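Local coordinates for protein response regulator FixJ (Bradyrhizobium japonicum, PDB 5XSO) that activates transcription of the nitrogen-fixation regulator genes nifA and fixK through its helix-turn-helix domain once its partner kinase FixL has activated it, at residues 195-200 / 204-209; 171-174 / 178-181. All coordinates share one frame; numbering follows the deposited sequence. Where two conformers were deposited one is given.

How the contacts relate
Both contacts belong to the LuxR-type DNA-binding domain and lie on the same side of the molecule's centre. Contact 2 (171-174 with 178-181) comes first along the chain and is complete before contact 1 (195-200 with 204-209) begins. Their centres are about 21 Å apart, their nearest atoms about 9 Å, and they do not touch. Helix 184-195 connects them: contact 2 forms the turn that leads into it from helix 170-177, and contact 1 the turn that leads out of it into helix 200-209. Helix 155-166 packs against side chains of both. The two turns therefore bracket helix 184-195, the recognition helix in this family, and probably help to fix its position in the domain.

Contact 1: 195-200 / 204-209; sequences MQANSL and VRLAMR
Two carbonyl groups are the flat elements: that of Met195, at the end of helix 184-195, meets Leu206, and that of Leu200, in the first turn of helix 200-209, meets Val204. Leu206 CD1 lies beyond Met195 O at 3.2 Å, raised well out of the carbonyl plane. The same oxygen accepts a hydrogen bond from Arg149 NH1, so this polar atom is satisfied although a methyl crowds it. The Leu200 carbonyl takes the straight helical bond from Val204 N, 2.8 Å to Leu200 O at 165°, while Val204 CG2 presses on that same Leu200 O at 3.3 Å.

Leu206 packs against two apolar groups of the turn, Ala197 and Met195. Ala197 CB meets its CD1 at 3.9 Å. Met195, bent at both chi2 (-54°) and chi3 (-60°), folds its CE back alongside Leu206 CB at 4.0 Å, and the two side chains run past each other in opposite directions. Ile146 of helix 140-152 also touches Leu206, and Met161 of helix 155-166 touches Met195.

A Schellman motif with Gln196 as C-prime residue ends helix 184-195, and Ser199 N-caps helix 200-209 through Glu202 N: this is the loop into the last helix of the four-helix LuxR-type domain.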
ATOM      1  N   MET A 195     -17.680  -8.477  12.908  1.00 13.36           N
ATOM      2  CA  MET A 195     -16.256  -8.689  12.711  1.00 15.54           C
ATOM      3  C   MET A 195     -15.891 -10.158  12.514  1.00 15.10           C
ATOM      4  O   MET A 195     -14.769 -10.447  12.080  1.00 16.63           O
ATOM      5  CB  MET A 195     -15.462  -8.125  13.889  1.00 13.80           C
ATOM      6  CG  MET A 195     -15.504  -6.628  14.057  1.00 13.81           C
ATOM      7  SD  MET A 195     -15.008  -5.695  12.572  1.00 16.28           S
ATOM      8  CE  MET A 195     -13.372  -6.371  12.464  1.00 31.11           C
ATOM      9  N   GLN A 196     -16.817 -11.060  12.797  1.00 14.20           N
ATOM     10  CA  GLN A 196     -16.562 -12.511  12.815  1.00 14.70           C
ATOM     11  C   GLN A 196     -15.405 -12.834  13.750  1.00 14.58           C
ATOM     12  O   GLN A 196     -14.433 -13.526  13.389  1.00 16.06           O
ATOM     13  CB  GLN A 196     -16.312 -13.030  11.389  1.00 18.60           C
ATOM     14  CG  GLN A 196     -17.663 -12.988  10.641  1.00 23.58           C
ATOM     15  CD  GLN A 196     -18.660 -14.051  11.175  1.00 53.34           C
ATOM     16  OE1 GLN A 196     -18.527 -15.238  10.849  1.00 47.97           O
ATOM     17  NE2 GLN A 196     -19.694 -13.617  11.981  1.00 46.43           N
ATOM     18  N   ALA A 197     -15.460 -12.251  14.954  1.00 13.09           N
ATOM     19  CA  ALA A 197     -14.426 -12.471  15.967  1.00 13.06           C
ATOM     20  C   ALA A 197     -15.012 -13.402  17.026  1.00 12.49           C
ATOM     21  O   ALA A 197     -16.159 -13.205  17.453  1.00 12.42           O
ATOM     22  CB  ALA A 197     -13.979 -11.144  16.614  1.00 12.58           C
ATOM     23  N   ASN A 198     -14.230 -14.370  17.468  1.00 13.06           N
ATOM     24  CA  ASN A 198     -14.672 -15.367  18.447  1.00 13.99           C
ATOM     25  C   ASN A 198     -14.209 -15.042  19.869  1.00 15.10           C
ATOM     26  O   ASN A 198     -14.456 -15.825  20.795  1.00 13.52           O
ATOM     27  CB  ASN A 198     -14.128 -16.719  18.044  1.00 14.43           C
ATOM     28  CG  ASN A 198     -14.764 -17.270  16.781  1.00 16.13           C
ATOM     29  OD1 ASN A 198     -14.166 -18.241  16.170  1.00 26.27           O
ATOM     30  ND2 ASN A 198     -15.900 -16.785  16.408  1.00 13.73           N
ATOM     31  N   SER A 199     -13.441 -13.969  20.053  1.00 11.76           N
ATOM     32  CA  SER A 199     -12.918 -13.618  21.363  1.00 12.13           C
ATOM     33  C   SER A 199     -12.334 -12.211  21.248  1.00 13.11           C
ATOM     34  O   SER A 199     -12.142 -11.699  20.142  1.00 12.20           O
ATOM     35  CB  SER A 199     -11.814 -14.558  21.803  1.00 13.01           C
ATOM     36  OG  SER A 199     -10.666 -14.460  20.938  1.00 14.58           O
ATOM     37  N   LEU A 200     -11.978 -11.650  22.404  1.00 11.53           N
ATOM     38  CA  LEU A 200     -11.298 -10.364  22.438  1.00 13.69           C
ATOM     39  C   LEU A 200      -9.948 -10.439  21.717  1.00 14.94           C
ATOM     40  O   LEU A 200      -9.608  -9.553  20.924  1.00 14.60           O
ATOM     41  CB  LEU A 200     -11.120  -9.924  23.889  1.00 11.88           C
ATOM     42  CG  LEU A 200     -10.383  -8.559  23.964  1.00 16.07           C
ATOM     43  CD1 LEU A 200     -11.200  -7.451  23.169  1.00 12.17           C
ATOM     44  CD2 LEU A 200     -10.219  -8.140  25.444  1.00 19.64           C
ATOM     45  N   VAL A 204      -8.823  -8.135  18.622  1.00 17.10           N
ATOM     46  CA  VAL A 204      -7.553  -7.401  18.566  1.00 24.68           C
ATOM     47  C   VAL A 204      -6.793  -7.693  17.269  1.00 22.00           C
ATOM     48  O   VAL A 204      -6.286  -6.771  16.608  1.00 26.39           O
ATOM     49  CB  VAL A 204      -6.699  -7.742  19.802  1.00 19.76           C
ATOM     50  CG1 VAL A 204      -5.254  -7.284  19.634  1.00 22.54           C
ATOM     51  CG2 VAL A 204      -7.316  -7.116  21.031  1.00 18.14           C
ATOM     52  N   ARG A 205      -6.675  -8.958  16.894  1.00 21.94           N
ATOM     53  CA  ARG A 205      -5.868  -9.255  15.714  1.00 26.73           C
ATOM     54  C   ARG A 205      -6.531  -8.739  14.444  1.00 31.94           C
ATOM     55  O   ARG A 205      -5.839  -8.368  13.491  1.00 27.64           O
ATOM     56  CB  ARG A 205      -5.590 -10.740  15.571  1.00 30.33           C
ATOM     57  CG  ARG A 205      -5.054 -11.466  16.781  1.00 28.08           C
ATOM     58  CD  ARG A 205      -4.499 -12.786  16.365  1.00 34.39           C
ATOM     59  NE  ARG A 205      -3.738 -13.342  17.463  1.00 35.00           N
ATOM     60  CZ  ARG A 205      -2.470 -13.011  17.696  1.00 29.93           C
ATOM     61  NH1 ARG A 205      -1.820 -12.169  16.894  1.00 31.89           N
ATOM     62  NH2 ARG A 205      -1.885 -13.533  18.737  1.00 30.53           N
ATOM     63  N   LEU A 206      -7.860  -8.751  14.387  1.00 22.57           N
ATOM     64  CA  LEU A 206      -8.521  -8.122  13.253  1.00 22.96           C
ATOM     65  C   LEU A 206      -8.233  -6.622  13.235  1.00 23.87           C
ATOM     66  O   LEU A 206      -7.933  -6.043  12.178  1.00 28.44           O
ATOM     67  CB  LEU A 206     -10.037  -8.390  13.310  1.00 20.56           C
ATOM     68  CG  LEU A 206     -10.387  -9.885  13.161  1.00 20.20           C
ATOM     69  CD1 LEU A 206     -11.885 -10.155  13.474  1.00 17.90           C
ATOM     70  CD2 LEU A 206     -10.056 -10.419  11.817  1.00 22.55           C
ATOM     71  N   ALA A 207      -8.338  -5.968  14.393  1.00 22.34           N
ATOM     72  CA  ALA A 207      -7.937  -4.572  14.459  1.00 34.01           C
ATOM     73  C   ALA A 207      -6.462  -4.397  14.071  1.00 39.12           C
ATOM     74  O   ALA A 207      -6.112  -3.383  13.463  1.00 50.81           O
ATOM     75  CB  ALA A 207      -8.249  -4.006  15.846  1.00 24.97           C
ATOM     76  N   MET A 208      -5.588  -5.372  14.360  1.00 39.84           N
ATOM     77  CA  MET A 208      -4.236  -5.329  13.804  0.50 38.97           C
ATOM     78  C   MET A 208      -4.297  -5.233  12.285  1.00 51.16           C
ATOM     79  O   MET A 208      -3.887  -4.225  11.698  1.00 66.63           O
ATOM     80  CB  MET A 208      -3.424  -6.562  14.231  0.50 39.11           C
ATOM     81  CG  MET A 208      -2.884  -6.543  15.671  0.50 36.56           C
ATOM     82  SD  MET A 208      -2.465  -8.163  16.374  0.50 33.34           S
ATOM     83  CE  MET A 208      -2.391  -7.685  18.031  0.50 31.86           C
ATOM     84  N   ARG A 209      -4.826  -6.276  11.639  1.00 50.94           N
ATOM     85  CA  ARG A 209      -4.818  -6.356  10.183  1.00 54.37           C
ATOM     86  C   ARG A 209      -5.507  -5.181   9.513  1.00 56.88           C
ATOM     87  O   ARG A 209      -5.258  -4.936   8.328  1.00 64.79           O
ATOM     88  CB  ARG A 209      -5.456  -7.662   9.730  1.00 53.21           C
ATOM     89  CG  ARG A 209      -4.612  -8.870  10.043  1.00 55.94           C
ATOM     90  CD  ARG A 209      -5.451 -10.121  10.273  1.00 62.72           C
ATOM     91  NE  ARG A 209      -5.349 -11.066   9.159  1.00 72.78           N
ATOM     92  CZ  ARG A 209      -6.094 -12.164   9.039  1.00 67.40           C
ATOM     93  NH1 ARG A 209      -7.008 -12.461   9.962  1.00 55.13           N
ATOM     94  NH2 ARG A 209      -5.928 -12.961   7.985  1.00 66.59           N
TER

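Contact 2: 171-174 / 178-181; sequences KLIA and DISP
Ile173 makes the first contact with the turn, its CG2 methyl lying 4.3 Å from CD1 of Ile179. Ile179, with CD1 anti to CA (chi2 168°), stretches its CD1 to this methyl, while the CG1-CD1 arm of Ile173 leads away from the turn. Ile184 of helix 184-195 touches both isoleucines, and Leu164 and Val160 of helix 155-166 pack on Ile173 and Ile179 respectively, so this pair sits where three helices converge.

Ala174 follows and makes the largest single contribution. Its carbonyl oxygen receives two backbone N-H groups. The better bond comes from Ile179 N, 3.0 Å from Ala174 O at an N-H...O angle of 156°, in the carbonyl plane and on a lone pair. Asp178 N is closer to Ala174 O, at 2.8 Å, but its angle of 121° makes that bond weak. Positive phi at Asp178 turns the chain out of the helix and brings the next amide, that of Ile179, round to the oxygen. On the side-chain side, Ala174 CB lies 3.3 Å from Ile179 O and 4.2 Å from Pro181 CG, a small methyl that meets both.

The segments lie in the helix-turn-helix motif, at the turn from helix 170-177 to helix 184-195, the recognition helix in this family. Chemically, the turn is fixed on this side by one shared backbone acceptor and by apolar packing, with no charged pair between the segments, so its shape probably rests on the two backbone bonds to Ala174 O and on burial of Ile173, Ala174 and Ile179.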
ATOM      1  N   LYS A 171     -19.040  -1.087  32.428  1.00 11.29           N
ATOM      2  CA  LYS A 171     -19.444   0.138  33.120  1.00 12.54           C
ATOM      3  C   LYS A 171     -18.630   1.317  32.637  1.00 13.16           C
ATOM      4  O   LYS A 171     -19.162   2.426  32.431  1.00 13.75           O
ATOM      5  CB  LYS A 171     -19.250  -0.101  34.626  1.00 17.63           C
ATOM      6  CG  LYS A 171     -19.490   1.129  35.513  1.00 31.19           C
ATOM      7  CD  LYS A 171     -19.778   0.694  36.952  1.00 29.89           C
ATOM      8  CE  LYS A 171     -18.613  -0.037  37.587  1.00 34.97           C
ATOM      9  NZ  LYS A 171     -18.932  -0.303  39.039  1.00 27.68           N
ATOM     10  N   LEU A 172     -17.345   1.113  32.414  1.00 13.29           N
ATOM     11  CA  LEU A 172     -16.532   2.217  31.935  1.00 14.23           C
ATOM     12  C   LEU A 172     -16.776   2.514  30.460  1.00 13.42           C
ATOM     13  O   LEU A 172     -16.640   3.690  30.058  1.00 14.41           O
ATOM     14  CB  LEU A 172     -15.032   1.983  32.160  1.00 15.11           C
ATOM     15  CG  LEU A 172     -14.559   2.038  33.635  1.00 18.69           C
ATOM     16  CD1 LEU A 172     -13.130   1.588  33.700  1.00 19.69           C
ATOM     17  CD2 LEU A 172     -14.700   3.469  34.154  1.00 18.33           C
ATOM     18  N   ILE A 173     -17.091   1.506  29.638  1.00 11.97           N
ATOM     19  CA  ILE A 173     -17.450   1.810  28.251  1.00 11.48           C
ATOM     20  C   ILE A 173     -18.685   2.718  28.217  1.00 11.76           C
ATOM     21  O   ILE A 173     -18.707   3.747  27.528  1.00 12.54           O
ATOM     22  CB  ILE A 173     -17.674   0.516  27.443  1.00 11.16           C
ATOM     23  CG1 ILE A 173     -16.329  -0.227  27.307  1.00 10.25           C
ATOM     24  CG2 ILE A 173     -18.216   0.895  25.991  1.00  9.87           C
ATOM     25  CD1 ILE A 173     -16.463  -1.669  26.571  1.00  9.12           C
ATOM     26  N   ALA A 174     -19.714   2.354  28.980  1.00 11.43           N
ATOM     27  CA  ALA A 174     -20.928   3.166  29.101  1.00 12.03           C
ATOM     28  C   ALA A 174     -20.601   4.589  29.524  1.00 13.70           C
ATOM     29  O   ALA A 174     -21.089   5.578  28.937  1.00 14.47           O
ATOM     30  CB  ALA A 174     -21.874   2.490  30.120  1.00 11.92           C
ATOM     31  N   ASP A 178     -20.873   7.557  26.911  1.00 16.34           N
ATOM     32  CA  ASP A 178     -22.264   7.984  27.179  1.00 16.86           C
ATOM     33  C   ASP A 178     -23.252   7.056  26.435  1.00 15.51           C
ATOM     34  O   ASP A 178     -24.114   7.506  25.683  1.00 17.96           O
ATOM     35  CB  ASP A 178     -22.496   9.464  26.825  1.00 18.92           C
ATOM     36  CG  ASP A 178     -23.654  10.021  27.554  1.00 29.66           C
ATOM     37  OD1 ASP A 178     -24.151  11.085  27.153  1.00 24.22           O
ATOM     38  OD2 ASP A 178     -24.115   9.363  28.512  1.00 27.29           O
ATOM     39  N   ILE A 179     -23.100   5.749  26.670  1.00 13.93           N
ATOM     40  CA  ILE A 179     -23.950   4.685  26.121  1.00 19.89           C
ATOM     41  C   ILE A 179     -24.748   4.119  27.299  1.00 21.70           C
ATOM     42  O   ILE A 179     -24.214   4.023  28.398  1.00 16.22           O
ATOM     43  CB  ILE A 179     -23.040   3.622  25.456  1.00 12.80           C
ATOM     44  CG1 ILE A 179     -22.242   4.230  24.288  1.00 13.45           C
ATOM     45  CG2 ILE A 179     -23.787   2.405  24.915  1.00 15.31           C
ATOM     46  CD1 ILE A 179     -21.045   3.274  23.746  1.00 15.37           C
ATOM     47  N   SER A 180     -26.030   3.800  27.104  1.00 12.72           N
ATOM     48  CA  SER A 180     -26.765   3.167  28.190  1.00 12.89           C
ATOM     49  C   SER A 180     -26.129   1.820  28.591  1.00 11.61           C
ATOM     50  O   SER A 180     -25.814   0.985  27.707  1.00 11.58           O
ATOM     51  CB  SER A 180     -28.213   2.925  27.752  1.00 17.24           C
ATOM     52  OG  SER A 180     -28.824   2.100  28.721  1.00 19.01           O
ATOM     53  N   PRO A 181     -25.947   1.549  29.892  1.00 12.04           N
ATOM     54  CA  PRO A 181     -25.420   0.238  30.328  1.00 11.17           C
ATOM     55  C   PRO A 181     -26.175  -0.956  29.759  1.00 11.91           C
ATOM     56  O   PRO A 181     -25.546  -1.992  29.504  1.00 11.86           O
ATOM     57  CB  PRO A 181     -25.555   0.298  31.855  1.00 17.45           C
ATOM     58  CG  PRO A 181     -25.424   1.826  32.166  1.00 15.77           C
ATOM     59  CD  PRO A 181     -26.102   2.505  31.013  1.00 16.96           C
TER